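Local coordinates for protein UDP-N-acetylglucosamine 3-dehydrogenase (Acidithiobacillus ferrooxidans, PDB 7BVJ) that catalyses the NAD(+)-dependent oxidation of the glucosamine 3-position of UDP-N-acetylglucosamine to a ketone, a step in the synthesis of the lipid A sugar GlcN3N, at residues H123-Y128 / A231-L236; D167-L172 / T205-A210. All coordinates share one frame; numbering follows the deposited sequence.

Both contacts lay a helix on the mixed eight-stranded sheet of the C-terminal part of the Gfo/Idh/MocA fold, away from the Rossmann domain that holds NAD. Contact 1 sets helix 124-132 on strand 229-234, and contact 2 sets helix 157-173 on strand 206-215. In chain order, 167-172 and 205-210 both fall between the two halves of contact 1. The contact centres are about 14 Å apart, and Leu-168 of helix 157-173 joins them: its CD2 lies 3.6 Å from Ile-126 CG1, and its CD1 touches the ring of Phe-235. Leu-168 therefore links the two contacts by apolar packing, on the sheet face the two helices share.

Contact 1. Residues H123-Y128 / A231-L236; sequences HPAIQY and ASVDFL. With F8U ((2R,3R)-2,3-bis(oxidanyl)butane-1,4-disulfonic acid), chain F.
His-123 and Phe-235 meet as an edge-to-face aromatic pair, with centroids 4.8 Å apart and planes at 87°. The phenyl edge is directed at the imidazole, and Phe-235 CD2 stands over the centre of that ring, 3.4 Å from His-123 CD2. Pro-124 CD covers the rim of the opposite imidazole face, so the ring is sandwiched between its own neighbour in sequence and the phenylalanine. Both imidazole nitrogens are engaged close to the ring plane. NE2 donates to the backbone O of Phe-235 (3.1 Å, N-H...O angle 156°), arriving in the carbonyl plane on a lone pair. From the N-cap position, ND1 accepts from Ala-125 N at 3.2 Å, a capping bond of helix 124-132; an acceptor at ND1 and a donor at NE2 fix the ring flip and are consistent with a hydrogen on NE2. With CG anti to the backbone N (chi1 -165°), the ring can reach forward to the first turn and across to the strand end at once. The start of this helix is thereby tied to the residue just beyond strand 229-234, on a face of the open C-terminal sheet of the Gfo/Idh/MocA fold. Further along the phenyl edge, Ile-126 bends its CD1 in to 3.2 Å from Phe-235 CE2, a tight approach. Val-233 CG1 lies over the phenyl face and also meets Ala-125 CB at 3.6 Å. One residue earlier in the strand, Ser-232 hydrogen-bonds through OG to sulfonate oxygen O08 of the bound disulfonic acid, which is also hydrogen-bonded to Tyr-230 OH.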
# COMPACT_ATOMS: atom_id res chain seq x y z
N HIS A 123 -8.52 -0.02 4.06
CA HIS A 123 -9.15 -1.20 4.63
C HIS A 123 -10.21 -0.79 5.65
O HIS A 123 -9.99 0.15 6.42
CB HIS A 123 -8.11 -2.11 5.29
CG HIS A 123 -8.63 -3.49 5.57
ND1 HIS A 123 -9.48 -3.76 6.61
CD2 HIS A 123 -8.45 -4.66 4.92
CE1 HIS A 123 -9.80 -5.04 6.60
NE2 HIS A 123 -9.18 -5.61 5.58
N PRO A 124 -11.37 -1.46 5.67
CA PRO A 124 -12.45 -1.03 6.58
C PRO A 124 -12.06 -0.98 8.05
O PRO A 124 -12.50 -0.09 8.79
CB PRO A 124 -13.56 -2.06 6.32
CG PRO A 124 -13.29 -2.59 4.95
CD PRO A 124 -11.81 -2.50 4.72
N ALA A 125 -11.23 -1.92 8.50
CA ALA A 125 -10.83 -1.92 9.91
C ALA A 125 -9.97 -0.70 10.23
O ALA A 125 -10.12 -0.08 11.30
CB ALA A 125 -10.09 -3.21 10.24
N ILE A 126 -9.08 -0.33 9.31
CA ILE A 126 -8.21 0.81 9.56
C ILE A 126 -9.01 2.11 9.52
O ILE A 126 -8.78 3.01 10.32
CB ILE A 126 -7.04 0.83 8.55
CG1 ILE A 126 -5.85 0.01 9.04
CG2 ILE A 126 -6.52 2.25 8.37
CD1 ILE A 126 -6.16 -1.36 9.58
N GLN A 127 -9.97 2.21 8.60
CA GLN A 127 -10.80 3.41 8.56
C GLN A 127 -11.59 3.55 9.84
O GLN A 127 -11.68 4.65 10.41
CB GLN A 127 -11.73 3.37 7.34
CG GLN A 127 -12.66 4.58 7.20
CD GLN A 127 -12.97 4.92 5.74
OE1 GLN A 127 -12.11 4.78 4.86
NE2 GLN A 127 -14.20 5.37 5.49
N TYR A 128 -12.15 2.44 10.34
CA TYR A 128 -12.90 2.49 11.58
C TYR A 128 -12.01 2.91 12.75
O TYR A 128 -12.43 3.72 13.59
CB TYR A 128 -13.54 1.13 11.86
CG TYR A 128 -14.37 1.13 13.13
CD1 TYR A 128 -13.79 0.83 14.36
CD2 TYR A 128 -15.72 1.45 13.10
CE1 TYR A 128 -14.53 0.84 15.51
CE2 TYR A 128 -16.46 1.45 14.25
CZ TYR A 128 -15.86 1.15 15.45
OH TYR A 128 -16.60 1.15 16.60
N ALA A 231 -6.86 -3.79 20.06
CA ALA A 231 -7.54 -4.05 18.80
C ALA A 231 -6.88 -5.23 18.09
O ALA A 231 -5.66 -5.25 17.90
CB ALA A 231 -7.52 -2.81 17.91
N SER A 232 -7.69 -6.22 17.70
CA SER A 232 -7.23 -7.34 16.90
C SER A 232 -7.94 -7.26 15.55
O SER A 232 -9.17 -7.22 15.49
CB SER A 232 -7.51 -8.67 17.61
OG SER A 232 -6.92 -9.76 16.93
N VAL A 233 -7.15 -7.23 14.47
CA VAL A 233 -7.65 -7.07 13.11
C VAL A 233 -7.24 -8.30 12.32
O VAL A 233 -6.04 -8.62 12.23
CB VAL A 233 -7.10 -5.80 12.45
CG1 VAL A 233 -7.62 -5.68 11.02
CG2 VAL A 233 -7.46 -4.58 13.25
N ASP A 234 -8.23 -8.99 11.74
CA ASP A 234 -8.02 -10.00 10.71
C ASP A 234 -8.35 -9.32 9.38
O ASP A 234 -9.52 -9.18 9.02
CB ASP A 234 -8.89 -11.22 10.94
CG ASP A 234 -8.49 -12.40 10.07
OD1 ASP A 234 -7.94 -12.24 8.94
OD2 ASP A 234 -8.74 -13.52 10.55
N PHE A 235 -7.30 -8.88 8.69
CA PHE A 235 -7.45 -8.22 7.40
C PHE A 235 -8.11 -9.15 6.38
O PHE A 235 -8.98 -8.73 5.61
CB PHE A 235 -6.08 -7.76 6.89
CG PHE A 235 -5.55 -6.54 7.59
CD1 PHE A 235 -4.42 -6.61 8.39
CD2 PHE A 235 -6.17 -5.31 7.42
CE1 PHE A 235 -3.92 -5.48 9.04
CE2 PHE A 235 -5.69 -4.17 8.07
CZ PHE A 235 -4.56 -4.25 8.87
N LEU A 236 -7.69 -10.42 6.36
CA LEU A 236 -8.19 -11.36 5.37
C LEU A 236 -9.68 -11.59 5.55
O LEU A 236 -10.47 -11.44 4.60
CB LEU A 236 -7.43 -12.68 5.47
CG LEU A 236 -6.88 -13.25 4.17
CD1 LEU A 236 -6.19 -12.15 3.37
CD2 LEU A 236 -5.91 -14.37 4.48
C01 F8U F . -2.05 -13.86 19.73
C02 F8U F . -3.12 -14.94 19.50
C03 F8U F . -4.51 -14.53 19.04
C04 F8U F . -4.95 -13.10 19.32
O06 F8U F . -7.58 -13.90 18.63
O07 F8U F . -7.39 -11.91 19.75
O08 F8U F . -6.62 -12.20 17.43
O09 F8U F . -5.41 -15.35 19.69
O10 F8U F . -2.67 -15.77 18.47
O12 F8U F . -1.31 -13.47 22.42
O13 F8U F . -1.85 -11.56 21.32
O14 F8U F . -3.68 -13.16 21.71
S05 F8U F . -6.66 -12.75 18.77
S11 F8U F . -2.23 -13.02 21.34

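Contact 2. Residues D167-L172 / T205-A210; sequences DLTLLL and TVANLA
The helical segment 167-172 and strand segment 205-210 come nearest at Thr-169 and Ala-207, whose CA atoms are 6.9 Å apart, and no hydrogen bond joins the two. Thr-169 carries the whole contact from the helix. Both its branches bear on the methyl group of Ala-207: OG1 and CG2 each lie 3.8 Å from Ala-207 CB. The hydroxyl branch also faces Leu-209, whose CD1 comes within 4.0 Å of Thr-169 OG1 as the two side chains pass at an angle. With chi1 at -67°, OG1 sits beside the backbone N, where it can bond to Asp-165 O one turn earlier; this buried hydroxyl is therefore satisfied within its own helix and offers the strand a van der Waals surface. Helix 157-173 here rests on the C-terminal mixed sheet of the Gfo/Idh/MocA fold, where strand 206-215 runs between 139-147 and 194-201. The small side chains of Thr-169 and Ala-207 are consistent with the close approach of the two backbones. Leu-140 and Leu-201, from the flanking strands, extend the bed under Thr-169, and Leu-209 continues along the helix to touch Met-162 and Leu-166. On another side of the helix, Asp-167 forms a salt bridge with Arg-121.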
# COMPACT_ATOMS: atom_id res chain seq x y z
N ASP A 167 3.79 0.90 6.78
CA ASP A 167 3.04 2.11 6.48
C ASP A 167 1.95 2.36 7.50
O ASP A 167 1.76 3.49 7.96
CB ASP A 167 2.46 2.03 5.07
CG ASP A 167 1.58 3.22 4.73
OD1 ASP A 167 2.07 4.37 4.86
OD2 ASP A 167 0.41 3.01 4.35
N LEU A 168 1.19 1.31 7.84
CA LEU A 168 0.15 1.42 8.85
C LEU A 168 0.72 1.93 10.16
O LEU A 168 0.13 2.79 10.82
CB LEU A 168 -0.53 0.07 9.06
CG LEU A 168 -1.46 -0.38 7.93
CD1 LEU A 168 -2.00 -1.80 8.16
CD2 LEU A 168 -2.59 0.65 7.74
N THR A 169 1.88 1.40 10.55
CA THR A 169 2.57 1.85 11.75
C THR A 169 2.85 3.34 11.69
O THR A 169 2.52 4.10 12.62
CB THR A 169 3.88 1.07 11.87
OG1 THR A 169 3.60 -0.33 12.12
CG2 THR A 169 4.74 1.69 12.95
N LEU A 170 3.49 3.78 10.60
CA LEU A 170 3.83 5.20 10.52
C LEU A 170 2.58 6.07 10.53
O LEU A 170 2.59 7.17 11.09
CB LEU A 170 4.68 5.49 9.27
CG LEU A 170 6.09 4.88 9.30
CD1 LEU A 170 6.73 4.93 7.93
CD2 LEU A 170 7.00 5.56 10.32
N LEU A 171 1.48 5.58 9.96
CA LEU A 171 0.27 6.39 9.86
C LEU A 171 -0.47 6.47 11.20
O LEU A 171 -0.83 7.55 11.65
CB LEU A 171 -0.66 5.83 8.78
CG LEU A 171 -1.96 6.60 8.54
CD1 LEU A 171 -1.66 7.86 7.79
CD2 LEU A 171 -2.95 5.75 7.79
N LEU A 172 -0.69 5.32 11.83
CA LEU A 172 -1.39 5.31 13.11
C LEU A 172 -0.61 6.04 14.18
O LEU A 172 -1.22 6.67 15.06
CB LEU A 172 -1.65 3.87 13.55
CG LEU A 172 -2.51 3.10 12.55
CD1 LEU A 172 -2.79 1.71 13.06
CD2 LEU A 172 -3.81 3.86 12.29
N THR A 205 6.77 4.35 20.50
CA THR A 205 6.03 3.19 19.98
C THR A 205 6.98 2.13 19.42
O THR A 205 7.99 2.45 18.80
CB THR A 205 5.05 3.59 18.87
OG1 THR A 205 4.16 4.61 19.34
CG2 THR A 205 4.22 2.39 18.43
N VAL A 206 6.63 0.87 19.63
CA VAL A 206 7.38 -0.27 19.11
C VAL A 206 6.48 -1.03 18.15
O VAL A 206 5.32 -1.28 18.46
CB VAL A 206 7.88 -1.20 20.25
CG1 VAL A 206 8.43 -2.54 19.69
CG2 VAL A 206 8.94 -0.50 21.09
N ALA A 207 7.02 -1.37 16.98
CA ALA A 207 6.33 -2.18 15.98
C ALA A 207 7.11 -3.46 15.76
O ALA A 207 8.32 -3.42 15.51
CB ALA A 207 6.19 -1.44 14.64
N ASN A 208 6.42 -4.60 15.81
CA ASN A 208 7.02 -5.93 15.73
C ASN A 208 6.32 -6.63 14.56
O ASN A 208 5.25 -7.21 14.74
CB ASN A 208 6.84 -6.69 17.09
CG ASN A 208 7.12 -8.17 16.99
OD1 ASN A 208 7.77 -8.63 16.05
ND2 ASN A 208 6.64 -8.92 17.97
N LEU A 209 6.94 -6.56 13.37
CA LEU A 209 6.28 -6.84 12.10
C LEU A 209 6.90 -8.04 11.41
O LEU A 209 8.09 -8.02 11.08
CB LEU A 209 6.36 -5.62 11.17
CG LEU A 209 5.97 -4.30 11.82
CD1 LEU A 209 5.99 -3.19 10.77
CD2 LEU A 209 4.57 -4.46 12.41
N ALA A 210 6.09 -9.06 11.13
CA ALA A 210 6.55 -10.28 10.50
C ALA A 210 5.96 -10.41 9.10
O ALA A 210 4.81 -10.02 8.86
CB ALA A 210 6.19 -11.50 11.35